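Local coordinates for 3,4-dihydroxybenzoate decarboxylase (Enterobacter cloacae, PDB 5NY5), which catalyses the prenylated-FMN-dependent decarboxylation of 3,4-dihydroxybenzoate, and in the reverse direction the para-carboxylation of catechols, at residues A100-V105 and L234-L240; L151-A156 and P205-M210; T162-V167 and T227-E233. One frame throughout, in Å; residues are numbered along the deposited sequence.

Contact 1 (A100-V105 and L234-L240); sequences AVKNPV and LGVAGAL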
ATOM      1  N   ALA A 100     -30.549  33.427  -4.704  1.00 64.49           N
ATOM      2  CA  ALA A 100     -31.108  34.177  -5.821  1.00 64.32           C
ATOM      3  C   ALA A 100     -31.317  33.295  -7.045  1.00 64.02           C
ATOM      4  O   ALA A 100     -32.203  33.571  -7.860  1.00 64.67           O
ATOM      5  CB  ALA A 100     -30.203  35.360  -6.168  1.00 62.82           C
ATOM      6  N   VAL A 101     -30.514  32.238  -7.192  1.00 63.20           N
ATOM      7  CA  VAL A 101     -30.684  31.323  -8.316  1.00 63.13           C
ATOM      8  C   VAL A 101     -32.039  30.636  -8.251  1.00 65.10           C
ATOM      9  O   VAL A 101     -32.660  30.364  -9.286  1.00 65.55           O
ATOM     10  CB  VAL A 101     -29.527  30.303  -8.345  1.00 62.14           C
ATOM     11  CG1 VAL A 101     -29.770  29.232  -9.394  1.00 62.47           C
ATOM     12  CG2 VAL A 101     -28.213  31.007  -8.614  1.00 60.30           C
ATOM     13  N   LYS A 102     -32.534  30.367  -7.043  1.00 66.47           N
ATOM     14  CA  LYS A 102     -33.783  29.635  -6.885  1.00 68.55           C
ATOM     15  C   LYS A 102     -35.016  30.495  -7.126  1.00 69.84           C
ATOM     16  O   LYS A 102     -36.106  29.946  -7.310  1.00 80.13           O
ATOM     17  CB  LYS A 102     -33.848  29.015  -5.489  1.00 69.78           C
ATOM     18  CG  LYS A 102     -32.744  28.007  -5.222  1.00 68.92           C
ATOM     19  CD  LYS A 102     -32.779  27.499  -3.791  1.00 73.22           C
ATOM     20  CE  LYS A 102     -31.661  26.502  -3.541  1.00 73.94           C
ATOM     21  NZ  LYS A 102     -30.327  27.078  -3.874  1.00 74.95           N
ATOM     22  N   ASN A 103     -34.876  31.817  -7.125  1.00 69.21           N
ATOM     23  CA  ASN A 103     -35.996  32.730  -7.364  1.00 70.51           C
ATOM     24  C   ASN A 103     -35.582  33.800  -8.366  1.00 69.11           C
ATOM     25  O   ASN A 103     -35.523  34.988  -8.039  1.00 69.04           O
ATOM     26  CB  ASN A 103     -36.464  33.361  -6.055  1.00 71.95           C
ATOM     27  CG  ASN A 103     -36.783  32.332  -4.991  1.00 73.43           C
ATOM     28  OD1 ASN A 103     -37.942  31.986  -4.773  1.00 75.57           O
ATOM     29  ND2 ASN A 103     -35.751  31.840  -4.318  1.00 73.75           N
ATOM     30  N   PRO A 104     -35.298  33.411  -9.607  1.00 68.15           N
ATOM     31  CA  PRO A 104     -34.774  34.377 -10.576  1.00 66.82           C
ATOM     32  C   PRO A 104     -35.830  35.388 -10.996  1.00 68.07           C
ATOM     33  O   PRO A 104     -37.034  35.183 -10.839  1.00 69.98           O
ATOM     34  CB  PRO A 104     -34.349  33.498 -11.754  1.00 65.98           C
ATOM     35  CG  PRO A 104     -35.261  32.329 -11.677  1.00 67.57           C
ATOM     36  CD  PRO A 104     -35.514  32.086 -10.213  1.00 68.53           C
ATOM     37  N   VAL A 105     -35.350  36.505 -11.538  1.00 67.10           N
ATOM     38  CA  VAL A 105     -36.200  37.552 -12.091  1.00 68.18           C
ATOM     39  C   VAL A 105     -35.883  37.662 -13.575  1.00 67.30           C
ATOM     40  O   VAL A 105     -34.742  37.959 -13.950  1.00 67.43           O
ATOM     41  CB  VAL A 105     -35.995  38.898 -11.378  1.00 68.22           C
ATOM     42  CG1 VAL A 105     -36.763  39.996 -12.096  1.00 69.29           C
ATOM     43  CG2 VAL A 105     -36.441  38.797  -9.930  1.00 69.50           C
ATOM     44  N   LEU A 234     -29.559  35.107 -16.920  1.00 62.74           N
ATOM     45  CA  LEU A 234     -29.731  36.494 -16.518  1.00 62.52           C
ATOM     46  C   LEU A 234     -30.709  36.649 -15.364  1.00 62.72           C
ATOM     47  O   LEU A 234     -30.739  37.711 -14.733  1.00 62.32           O
ATOM     48  CB  LEU A 234     -30.206  37.330 -17.706  1.00 63.88           C
ATOM     49  CG  LEU A 234     -29.274  37.381 -18.917  1.00 63.89           C
ATOM     50  CD1 LEU A 234     -29.897  38.187 -20.039  1.00 65.46           C
ATOM     51  CD2 LEU A 234     -27.931  37.965 -18.528  1.00 62.27           C
ATOM     52  N   GLY A 235     -31.509  35.620 -15.077  1.00 63.45           N
ATOM     53  CA  GLY A 235     -32.461  35.701 -13.986  1.00 63.81           C
ATOM     54  C   GLY A 235     -31.820  35.822 -12.623  1.00 62.25           C
ATOM     55  O   GLY A 235     -32.449  36.345 -11.697  1.00 62.44           O
ATOM     56  N   VAL A 236     -30.581  35.351 -12.478  1.00 60.83           N
ATOM     57  CA  VAL A 236     -29.884  35.474 -11.204  1.00 59.40           C
ATOM     58  C   VAL A 236     -29.561  36.934 -10.918  1.00 58.92           C
ATOM     59  O   VAL A 236     -29.809  37.438  -9.817  1.00 58.69           O
ATOM     60  CB  VAL A 236     -28.615  34.604 -11.203  1.00 58.15           C
ATOM     61  CG1 VAL A 236     -28.018  34.532  -9.806  1.00 57.44           C
ATOM     62  CG2 VAL A 236     -28.926  33.213 -11.729  1.00 59.36           C
ATOM     63  N   ALA A 237     -29.012  37.636 -11.912  1.00 58.90           N
ATOM     64  CA  ALA A 237     -28.694  39.049 -11.735  1.00 58.61           C
ATOM     65  C   ALA A 237     -29.944  39.865 -11.437  1.00 59.80           C
ATOM     66  O   ALA A 237     -29.932  40.734 -10.556  1.00 59.51           O
ATOM     67  CB  ALA A 237     -27.988  39.588 -12.977  1.00 58.65           C
ATOM     68  N   GLY A 238     -31.035  39.598 -12.159  1.00 61.26           N
ATOM     69  CA  GLY A 238     -32.283  40.281 -11.870  1.00 62.57           C
ATOM     70  C   GLY A 238     -32.764  40.035 -10.453  1.00 62.42           C
ATOM     71  O   GLY A 238     -33.294  40.937  -9.801  1.00 62.90           O
ATOM     72  N   ALA A 239     -32.580  38.812  -9.956  1.00 61.85           N
ATOM     73  CA  ALA A 239     -32.959  38.518  -8.578  1.00 61.71           C
ATOM     74  C   ALA A 239     -32.008  39.182  -7.591  1.00 63.63           C
ATOM     75  O   ALA A 239     -32.434  39.644  -6.526  1.00 65.79           O
ATOM     76  CB  ALA A 239     -32.995  37.009  -8.355  1.00 61.57           C
ATOM     77  N   LEU A 240     -30.719  39.243  -7.929  1.00 65.24           N
ATOM     78  CA  LEU A 240     -29.746  39.864  -7.038  1.00 57.90           C
ATOM     79  C   LEU A 240     -29.963  41.367  -6.916  1.00 58.39           C
ATOM     80  O   LEU A 240     -29.607  41.958  -5.891  1.00 57.93           O
ATOM     81  CB  LEU A 240     -28.331  39.572  -7.530  1.00 56.61           C
ATOM     82  CG  LEU A 240     -27.813  38.156  -7.283  1.00 55.85           C
ATOM     83  CD1 LEU A 240     -26.729  37.806  -8.284  1.00 55.17           C
ATOM     84  CD2 LEU A 240     -27.287  38.028  -5.863  1.00 54.94           C
TER
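Val105 and Pro104 run along the N-terminal part of helix 234-241, where Gly235 and Gly238 let them come close, showing how a chain leaving one helix can settle on the glycine-bearing side of another. The CA atoms of Pro104 and Gly235 are 4.3 Å apart. The amide of Val105 donates to Gly235 O (N to O 2.9 Å, 164° at the hydrogen), and the same carbonyl oxygen also takes the helical bond from Ala239 N. In return, Gly235 CA directs a C-H at Val105 O.

The side chain of Val105 can be followed outward from the backbone. Val105 CB lies against the peptide joining Gly238 to Ala239, 3.5 Å from Gly238 C. Beyond it the branches part: with CG1 anti to the backbone N (chi1 173°), Val105 CG2 is the methyl that follows the helix, resting 3.7 Å from Ala239 CA and almost as near Gly238 O.

Ala239 CB fits into the bend of the other segment, 3.3 Å from Asn103 O, near Ala100 O and in contact with Ala100 CB. That methyl of Ala100 also touches the branch point of Leu240, Ala100 CB being 3.8 Å from Leu240 CG. Val101 and Val236 cross obliquely, CG2 of Val101 lying 3.7 Å from CG1 of Val236.

The contact thus joins the C-terminal part of helix 93-101 and the chain that follows to a helix of the Rift-related domain. Helix 234-241 rests on helix 214-219 through Leu234, Ala237 and Leu240, while Val236 reaches Val97 of helix 93-101.

Contact 2 (L151-A156 and P205-M210); sequences LGLVLA and PVTINM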
ATOM      1  N   LEU A 151     -13.863  38.479 -21.050  1.00 59.84           N
ATOM      2  CA  LEU A 151     -15.136  38.535 -20.340  1.00 59.53           C
ATOM      3  C   LEU A 151     -16.261  38.899 -21.300  1.00 60.30           C
ATOM      4  O   LEU A 151     -17.050  39.817 -21.066  1.00 59.87           O
ATOM      5  CB  LEU A 151     -15.060  39.514 -19.172  1.00 58.19           C
ATOM      6  CG  LEU A 151     -14.140  39.081 -18.029  1.00 65.23           C
ATOM      7  CD1 LEU A 151     -14.039  40.164 -16.967  1.00 56.41           C
ATOM      8  CD2 LEU A 151     -14.632  37.777 -17.422  1.00 58.08           C
ATOM      9  N   GLY A 152     -16.344  38.167 -22.406  1.00 61.62           N
ATOM     10  CA  GLY A 152     -17.420  38.360 -23.353  1.00 62.65           C
ATOM     11  C   GLY A 152     -18.633  37.513 -23.028  1.00 63.33           C
ATOM     12  O   GLY A 152     -18.598  36.288 -23.177  1.00 64.28           O
ATOM     13  N   LEU A 153     -19.704  38.151 -22.567  1.00 62.99           N
ATOM     14  CA  LEU A 153     -20.961  37.458 -22.308  1.00 63.82           C
ATOM     15  C   LEU A 153     -21.686  37.275 -23.635  1.00 65.49           C
ATOM     16  O   LEU A 153     -22.158  38.249 -24.230  1.00 65.70           O
ATOM     17  CB  LEU A 153     -21.814  38.241 -21.316  1.00 62.97           C
ATOM     18  CG  LEU A 153     -23.130  37.576 -20.915  1.00 63.84           C
ATOM     19  CD1 LEU A 153     -22.884  36.455 -19.924  1.00 63.74           C
ATOM     20  CD2 LEU A 153     -24.098  38.590 -20.348  1.00 63.37           C
ATOM     21  N   VAL A 154     -21.776  36.034 -24.102  1.00 66.85           N
ATOM     22  CA  VAL A 154     -22.296  35.729 -25.429  1.00 68.67           C
ATOM     23  C   VAL A 154     -23.751  35.301 -25.315  1.00 69.82           C
ATOM     24  O   VAL A 154     -24.084  34.403 -24.531  1.00 70.01           O
ATOM     25  CB  VAL A 154     -21.457  34.639 -26.116  1.00 69.74           C
ATOM     26  CG1 VAL A 154     -22.044  34.306 -27.475  1.00 71.81           C
ATOM     27  CG2 VAL A 154     -20.017  35.095 -26.256  1.00 68.74           C
ATOM     28  N   LEU A 155     -24.618  35.943 -26.094  1.00 70.73           N
ATOM     29  CA  LEU A 155     -26.014  35.554 -26.224  1.00 72.23           C
ATOM     30  C   LEU A 155     -26.218  34.866 -27.566  1.00 74.42           C
ATOM     31  O   LEU A 155     -25.658  35.291 -28.581  1.00 74.82           O
ATOM     32  CB  LEU A 155     -26.945  36.766 -26.117  1.00 71.97           C
ATOM     33  CG  LEU A 155     -26.767  37.721 -24.936  1.00 69.94           C
ATOM     34  CD1 LEU A 155     -27.847  38.788 -24.936  1.00 70.19           C
ATOM     35  CD2 LEU A 155     -26.779  36.973 -23.629  1.00 69.18           C
ATOM     36  N   ALA A 156     -27.020  33.804 -27.570  1.00 76.00           N
ATOM     37  CA  ALA A 156     -27.291  33.068 -28.797  1.00 78.35           C
ATOM     38  C   ALA A 156     -28.620  32.342 -28.658  1.00 80.09           C
ATOM     39  O   ALA A 156     -29.099  32.089 -27.550  1.00 79.50           O
ATOM     40  CB  ALA A 156     -26.166  32.081 -29.120  1.00 78.72           C
ATOM     41  N   PRO A 205     -26.093  33.895 -35.563  1.00 85.96           N
ATOM     42  CA  PRO A 205     -25.926  35.258 -35.042  1.00 83.92           C
ATOM     43  C   PRO A 205     -25.695  35.237 -33.537  1.00 81.48           C
ATOM     44  O   PRO A 205     -26.396  34.544 -32.796  1.00 81.54           O
ATOM     45  CB  PRO A 205     -27.254  35.944 -35.395  1.00 85.13           C
ATOM     46  CG  PRO A 205     -28.125  34.877 -36.047  1.00 87.78           C
ATOM     47  CD  PRO A 205     -27.511  33.552 -35.744  1.00 87.81           C
ATOM     48  N   VAL A 206     -24.702  36.007 -33.088  1.00 79.48           N
ATOM     49  CA  VAL A 206     -24.359  36.105 -31.676  1.00 77.17           C
ATOM     50  C   VAL A 206     -24.075  37.560 -31.330  1.00 75.53           C
ATOM     51  O   VAL A 206     -23.729  38.373 -32.189  1.00 75.98           O
ATOM     52  CB  VAL A 206     -23.141  35.230 -31.303  1.00 76.45           C
ATOM     53  CG1 VAL A 206     -23.466  33.751 -31.464  1.00 78.09           C
ATOM     54  CG2 VAL A 206     -21.938  35.613 -32.150  1.00 76.52           C
ATOM     55  N   THR A 207     -24.235  37.883 -30.051  1.00 73.77           N
ATOM     56  CA  THR A 207     -23.814  39.162 -29.502  1.00 72.06           C
ATOM     57  C   THR A 207     -22.836  38.915 -28.363  1.00 70.15           C
ATOM     58  O   THR A 207     -23.024  37.997 -27.559  1.00 69.86           O
ATOM     59  CB  THR A 207     -24.996  39.990 -28.992  1.00 71.85           C
ATOM     60  OG1 THR A 207     -25.538  39.382 -27.815  1.00 71.15           O
ATOM     61  CG2 THR A 207     -26.076  40.086 -30.058  1.00 73.99           C
ATOM     62  N   ILE A 208     -21.796  39.734 -28.304  1.00 69.03           N
ATOM     63  CA  ILE A 208     -20.743  39.612 -27.305  1.00 67.36           C
ATOM     64  C   ILE A 208     -20.838  40.831 -26.401  1.00 65.86           C
ATOM     65  O   ILE A 208     -20.485  41.945 -26.804  1.00 65.70           O
ATOM     66  CB  ILE A 208     -19.362  39.498 -27.958  1.00 67.48           C
ATOM     67  CG1 ILE A 208     -19.375  38.363 -28.981  1.00 69.28           C
ATOM     68  CG2 ILE A 208     -18.299  39.265 -26.905  1.00 65.96           C
ATOM     69  CD1 ILE A 208     -18.390  38.540 -30.103  1.00 70.11           C
ATOM     70  N   ASN A 209     -21.313  40.622 -25.180  1.00 64.93           N
ATOM     71  CA  ASN A 209     -21.625  41.704 -24.257  1.00 63.74           C
ATOM     72  C   ASN A 209     -20.496  41.844 -23.246  1.00 62.16           C
ATOM     73  O   ASN A 209     -20.173  40.888 -22.536  1.00 61.76           O
ATOM     74  CB  ASN A 209     -22.952  41.435 -23.552  1.00 63.93           C
ATOM     75  CG  ASN A 209     -24.074  41.125 -24.524  1.00 65.71           C
ATOM     76  OD1 ASN A 209     -24.902  41.981 -24.825  1.00 66.24           O
ATOM     77  ND2 ASN A 209     -24.102  39.895 -25.025  1.00 66.80           N
HETATM   78  N   MSE A 210     -19.901  43.031 -23.183  1.00 61.43           N
HETATM   79  CA  MSE A 210     -18.770  43.276 -22.295  1.00 60.11           C
HETATM   80  C   MSE A 210     -18.943  44.572 -21.507  1.00 59.22           C
HETATM   81  O   MSE A 210     -19.439  45.566 -22.033  1.00 59.69           O
HETATM   82  CB  MSE A 210     -17.468  43.315 -23.096  1.00 60.34           C
HETATM   83  CG  MSE A 210     -17.201  42.059 -23.904  1.00 61.37           C
HETATM   84 SE   MSE A 210     -15.593  42.168 -24.990  1.00 61.91          SE
HETATM   85  CE  MSE A 210     -16.081  43.694 -26.098  1.00 62.75           C
TER
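Leu153 and Asn209 form the tightest part of this antiparallel pairing, a case of a side chain reinforcing a ladder of backbone bonds. Besides the two backbone bonds of this hydrogen-bonded pair, Asn209 ND2 donates to Leu153 O at 2.7 Å and 174°, with that oxygen practically in the amide plane. The amides N and ND2 of Asn209 reach the oxygen from opposite faces of its carbonyl plane. CG of Asn209 sits beside its own backbone N (chi1 -52°), bending the amide back over the neighbouring strand. Asn209 ND2 also donates to Thr207 OG1, a hydroxyl that is itself hydrogen-bonded to Lys256 O, while OD1 accepts from Ile258 N, fixing the rotation of the buried amide; Leu155 CG lies 3.4 Å from Asn209 ND2.

Strands 148-157 and 204-210 belong to the curled antiparallel sheet of the Rift-related, FMN-binding-type domain. On the face opposite Asn209, Val154 lies aslant across Val206 and touches Ile208 more loosely, and Gly152 CA meets Ile208 CG2 at 3.8 Å.

Toward Pro205 the pairing slackens. Thr207 N reaches Leu155 O only weakly, at 3.3 Å; Ala156 CB and Val206 CG1 meet at 3.9 Å, and Pro205 is partly exposed.

Contact 3 (T162-V167 and T227-E233); sequences TSLTDV and TPFGYNE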
ATOM      1  N   THR A 162     -36.039  29.550 -31.991  1.00 95.96           N
ATOM      2  CA  THR A 162     -35.487  30.744 -31.359  1.00 95.96           C
ATOM      3  C   THR A 162     -35.866  30.860 -29.885  1.00 93.78           C
ATOM      4  O   THR A 162     -35.154  31.522 -29.121  1.00 91.32           O
ATOM      5  CB  THR A 162     -35.948  31.988 -32.127  1.00 93.36           C
ATOM      6  OG1 THR A 162     -35.707  31.797 -33.526  1.00 95.29           O
ATOM      7  CG2 THR A 162     -35.191  33.227 -31.667  1.00 90.51           C
ATOM      8  N   SER A 163     -36.951  30.208 -29.460  1.00 93.03           N
ATOM      9  CA  SER A 163     -37.336  30.213 -28.052  1.00 91.80           C
ATOM     10  C   SER A 163     -36.304  29.542 -27.154  1.00 90.13           C
ATOM     11  O   SER A 163     -36.411  29.652 -25.928  1.00 88.78           O
ATOM     12  CB  SER A 163     -38.692  29.526 -27.878  1.00 94.33           C
ATOM     13  OG  SER A 163     -38.631  28.167 -28.274  1.00 96.42           O
ATOM     14  N   LEU A 164     -35.322  28.851 -27.725  1.00 90.35           N
ATOM     15  CA  LEU A 164     -34.260  28.202 -26.969  1.00 88.96           C
ATOM     16  C   LEU A 164     -33.022  29.088 -27.005  1.00 86.41           C
ATOM     17  O   LEU A 164     -32.443  29.307 -28.074  1.00 86.70           O
ATOM     18  CB  LEU A 164     -33.952  26.821 -27.546  1.00 91.06           C
ATOM     19  CG  LEU A 164     -35.124  25.840 -27.563  1.00 93.93           C
ATOM     20  CD1 LEU A 164     -34.790  24.620 -28.406  1.00 96.27           C
ATOM     21  CD2 LEU A 164     -35.490  25.434 -26.145  1.00 93.42           C
ATOM     22  N   THR A 165     -32.619  29.589 -25.840  1.00 84.08           N
ATOM     23  CA  THR A 165     -31.535  30.552 -25.736  1.00 81.65           C
ATOM     24  C   THR A 165     -30.433  30.025 -24.827  1.00 80.16           C
ATOM     25  O   THR A 165     -30.650  29.139 -23.995  1.00 80.63           O
ATOM     26  CB  THR A 165     -32.039  31.896 -25.196  1.00 80.18           C
ATOM     27  OG1 THR A 165     -32.477  31.733 -23.841  1.00 80.83           O
ATOM     28  CG2 THR A 165     -33.198  32.407 -26.035  1.00 81.85           C
ATOM     29  N   ASP A 166     -29.241  30.593 -24.994  1.00 78.49           N
ATOM     30  CA  ASP A 166     -28.098  30.248 -24.161  1.00 77.00           C
ATOM     31  C   ASP A 166     -27.216  31.475 -24.004  1.00 77.95           C
ATOM     32  O   ASP A 166     -26.845  32.104 -25.000  1.00 74.73           O
ATOM     33  CB  ASP A 166     -27.294  29.094 -24.766  1.00 78.22           C
ATOM     34  CG  ASP A 166     -26.180  28.621 -23.856  1.00 77.00           C
ATOM     35  OD1 ASP A 166     -26.411  28.533 -22.632  1.00 76.23           O
ATOM     36  OD2 ASP A 166     -25.073  28.342 -24.363  1.00 76.94           O
ATOM     37  N   VAL A 167     -26.890  31.819 -22.761  1.00 73.86           N
ATOM     38  CA  VAL A 167     -25.972  32.909 -22.461  1.00 71.76           C
ATOM     39  C   VAL A 167     -24.803  32.329 -21.675  1.00 72.39           C
ATOM     40  O   VAL A 167     -25.000  31.530 -20.751  1.00 73.80           O
ATOM     41  CB  VAL A 167     -26.672  34.059 -21.707  1.00 72.81           C
ATOM     42  CG1 VAL A 167     -28.185  34.001 -21.917  1.00 78.66           C
ATOM     43  CG2 VAL A 167     -26.323  34.092 -20.229  1.00 70.37           C
ATOM     44  N   THR A 227     -36.601  28.227 -20.241  1.00 75.92           N
ATOM     45  CA  THR A 227     -37.974  28.666 -20.434  1.00 77.87           C
ATOM     46  C   THR A 227     -38.068  29.357 -21.787  1.00 84.63           C
ATOM     47  O   THR A 227     -37.045  29.725 -22.371  1.00 79.49           O
ATOM     48  CB  THR A 227     -38.408  29.622 -19.312  1.00 77.05           C
ATOM     49  OG1 THR A 227     -37.626  30.822 -19.369  1.00 76.20           O
ATOM     50  CG2 THR A 227     -38.234  28.966 -17.950  1.00 75.83           C
ATOM     51  N   PRO A 228     -39.282  29.533 -22.321  1.00 91.83           N
ATOM     52  CA  PRO A 228     -39.408  30.130 -23.662  1.00 92.75           C
ATOM     53  C   PRO A 228     -38.877  31.555 -23.689  1.00 90.48           C
ATOM     54  O   PRO A 228     -39.301  32.405 -22.901  1.00 91.86           O
ATOM     55  CB  PRO A 228     -40.919  30.089 -23.927  1.00 97.31           C
ATOM     56  CG  PRO A 228     -41.447  29.047 -23.004  1.00 98.57           C
ATOM     57  CD  PRO A 228     -40.592  29.126 -21.785  1.00 95.79           C
ATOM     58  N   PHE A 229     -37.951  31.812 -24.616  1.00 87.29           N
ATOM     59  CA  PHE A 229     -37.275  33.106 -24.726  1.00 83.46           C
ATOM     60  C   PHE A 229     -36.765  33.558 -23.360  1.00 79.85           C
ATOM     61  O   PHE A 229     -36.926  34.710 -22.952  1.00 81.99           O
ATOM     62  CB  PHE A 229     -38.194  34.157 -25.351  1.00 85.55           C
ATOM     63  CG  PHE A 229     -38.486  33.926 -26.810  1.00 87.87           C
ATOM     64  CD1 PHE A 229     -37.674  34.477 -27.787  1.00 87.56           C
ATOM     65  CD2 PHE A 229     -39.577  33.166 -27.202  1.00 91.35           C
ATOM     66  CE1 PHE A 229     -37.940  34.272 -29.129  1.00 88.71           C
ATOM     67  CE2 PHE A 229     -39.850  32.957 -28.544  1.00 93.25           C
ATOM     68  CZ  PHE A 229     -39.029  33.510 -29.508  1.00 92.31           C
ATOM     69  N   GLY A 230     -36.145  32.624 -22.647  1.00 76.16           N
ATOM     70  CA  GLY A 230     -35.837  32.809 -21.244  1.00 74.29           C
ATOM     71  C   GLY A 230     -34.576  33.584 -20.934  1.00 72.17           C
ATOM     72  O   GLY A 230     -34.605  34.485 -20.092  1.00 71.24           O
ATOM     73  N   TYR A 231     -33.469  33.251 -21.601  1.00 71.52           N
ATOM     74  CA  TYR A 231     -32.152  33.786 -21.251  1.00 69.50           C
ATOM     75  C   TYR A 231     -31.922  33.658 -19.746  1.00 67.86           C
ATOM     76  O   TYR A 231     -31.577  34.617 -19.054  1.00 66.70           O
ATOM     77  CB  TYR A 231     -32.002  35.238 -21.711  1.00 69.52           C
ATOM     78  CG  TYR A 231     -32.172  35.456 -23.199  1.00 71.17           C
ATOM     79  CD1 TYR A 231     -31.103  35.296 -24.071  1.00 70.91           C
ATOM     80  CD2 TYR A 231     -33.398  35.838 -23.731  1.00 73.09           C
ATOM     81  CE1 TYR A 231     -31.252  35.500 -25.429  1.00 72.53           C
ATOM     82  CE2 TYR A 231     -33.555  36.043 -25.087  1.00 74.71           C
ATOM     83  CZ  TYR A 231     -32.481  35.873 -25.931  1.00 74.42           C
ATOM     84  OH  TYR A 231     -32.632  36.077 -27.281  1.00 76.14           O
ATOM     85  N   ASN A 232     -32.123  32.438 -19.241  1.00 67.90           N
ATOM     86  CA  ASN A 232     -32.381  32.233 -17.820  1.00 67.03           C
ATOM     87  C   ASN A 232     -31.182  32.538 -16.933  1.00 64.87           C
ATOM     88  O   ASN A 232     -31.372  32.847 -15.752  1.00 64.12           O
ATOM     89  CB  ASN A 232     -32.854  30.801 -17.587  1.00 67.76           C
ATOM     90  CG  ASN A 232     -34.105  30.468 -18.379  1.00 70.07           C
ATOM     91  OD1 ASN A 232     -34.030  30.018 -19.524  1.00 71.16           O
ATOM     92  ND2 ASN A 232     -35.265  30.692 -17.773  1.00 70.97           N
ATOM     93  N   GLU A 233     -29.958  32.460 -17.458  1.00 63.99           N
ATOM     94  CA  GLU A 233     -28.805  32.796 -16.632  1.00 62.08           C
ATOM     95  C   GLU A 233     -28.820  34.256 -16.205  1.00 61.55           C
ATOM     96  O   GLU A 233     -28.164  34.611 -15.221  1.00 60.16           O
ATOM     97  CB  GLU A 233     -27.505  32.473 -17.368  1.00 68.94           C
ATOM     98  CG  GLU A 233     -27.258  30.990 -17.579  1.00 71.88           C
ATOM     99  CD  GLU A 233     -27.908  30.460 -18.840  1.00 78.72           C
ATOM    100  OE1 GLU A 233     -27.172  29.995 -19.736  1.00 81.03           O
ATOM    101  OE2 GLU A 233     -29.151  30.518 -18.940  1.00 85.85           O
TER
HETATM  102  O   HOH W   1     -28.458  28.209 -21.192  1.00 65.38           O
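Ser163 and Thr165 run beside the loop 227-233, with CA-CA distances of 4.4 Å from Ser163 to Phe229 and 5.6 Å from Thr165 to Tyr231, and both aromatic residues take left-handed backbone conformations. Phe229 N donates to Ser163 O. The next bond uses a side chain: Tyr231 N donates to Thr165 OG1 at 2.9 Å. The threonine hydroxyl is placed between its own backbone N and carbonyl carbon (chi1 66°), which leaves CG2 to lie over the tyrosine ring.

Both rings receive a C-H on one face. Ser163 CA stands over the centre of the Phe229 ring, 3.8 Å from its centroid. Thr165 CG2 approaches the Tyr231 face offset toward the rim, closest to CZ, while Val167 CG1 meets the same ring at its edge, in plane. The phenol OH is bonded to Glu255, outside the loop. Within the loop, Asn232 ties back to Thr227 through its amide, accepting from the backbone N and donating to OG1.

At the far end, Val167 CG2 packs on Glu233 CB, and the glutamate chain bends at chi2 (87°). Glu233 OE1 comes within 3.3 Å of Asp166 OD1, the two carboxylate planes being 34° apart, and within 2.8 Å of Val167 O, another acceptor to which it is not bonded. A water donates to both carboxylates, at 2.5 Å from Asp166 OD1 and 2.6 Å from Glu233 OE1; Asp166 OD2 accepts from Ile190 N.

Asp166 and Glu233 bind manganese together with His189 in this enzyme. Carboxylates so close would probably repel each other without the water, or a cation, between them, consistent with a site largely assembled before the metal arrives.

The three contacts illustrate how segments distant in sequence meet around a cofactor and metal site. Contacts 2 and 3 have centres 14 Å apart and meet in one sheet through the neighbouring strands 148-157 and 165-174: Ala156 O and Asp166 N, 3.0 Å apart, probably form a hydrogen bond, and Leu155 CD2 packs on Val167 CB. Contact 1 continues directly from contact 3, Glu233 being followed by Leu234, whose CD2 lies 4.3 Å from Leu153 CD2 of contact 2. Contact 3 supplies two manganese ligands. The others flank the prenylated-FMN residues: the side chain of Val154 comes within about 3 Å of that of His170, and the side chain of Val101 within about 4 Å of that of Phe222.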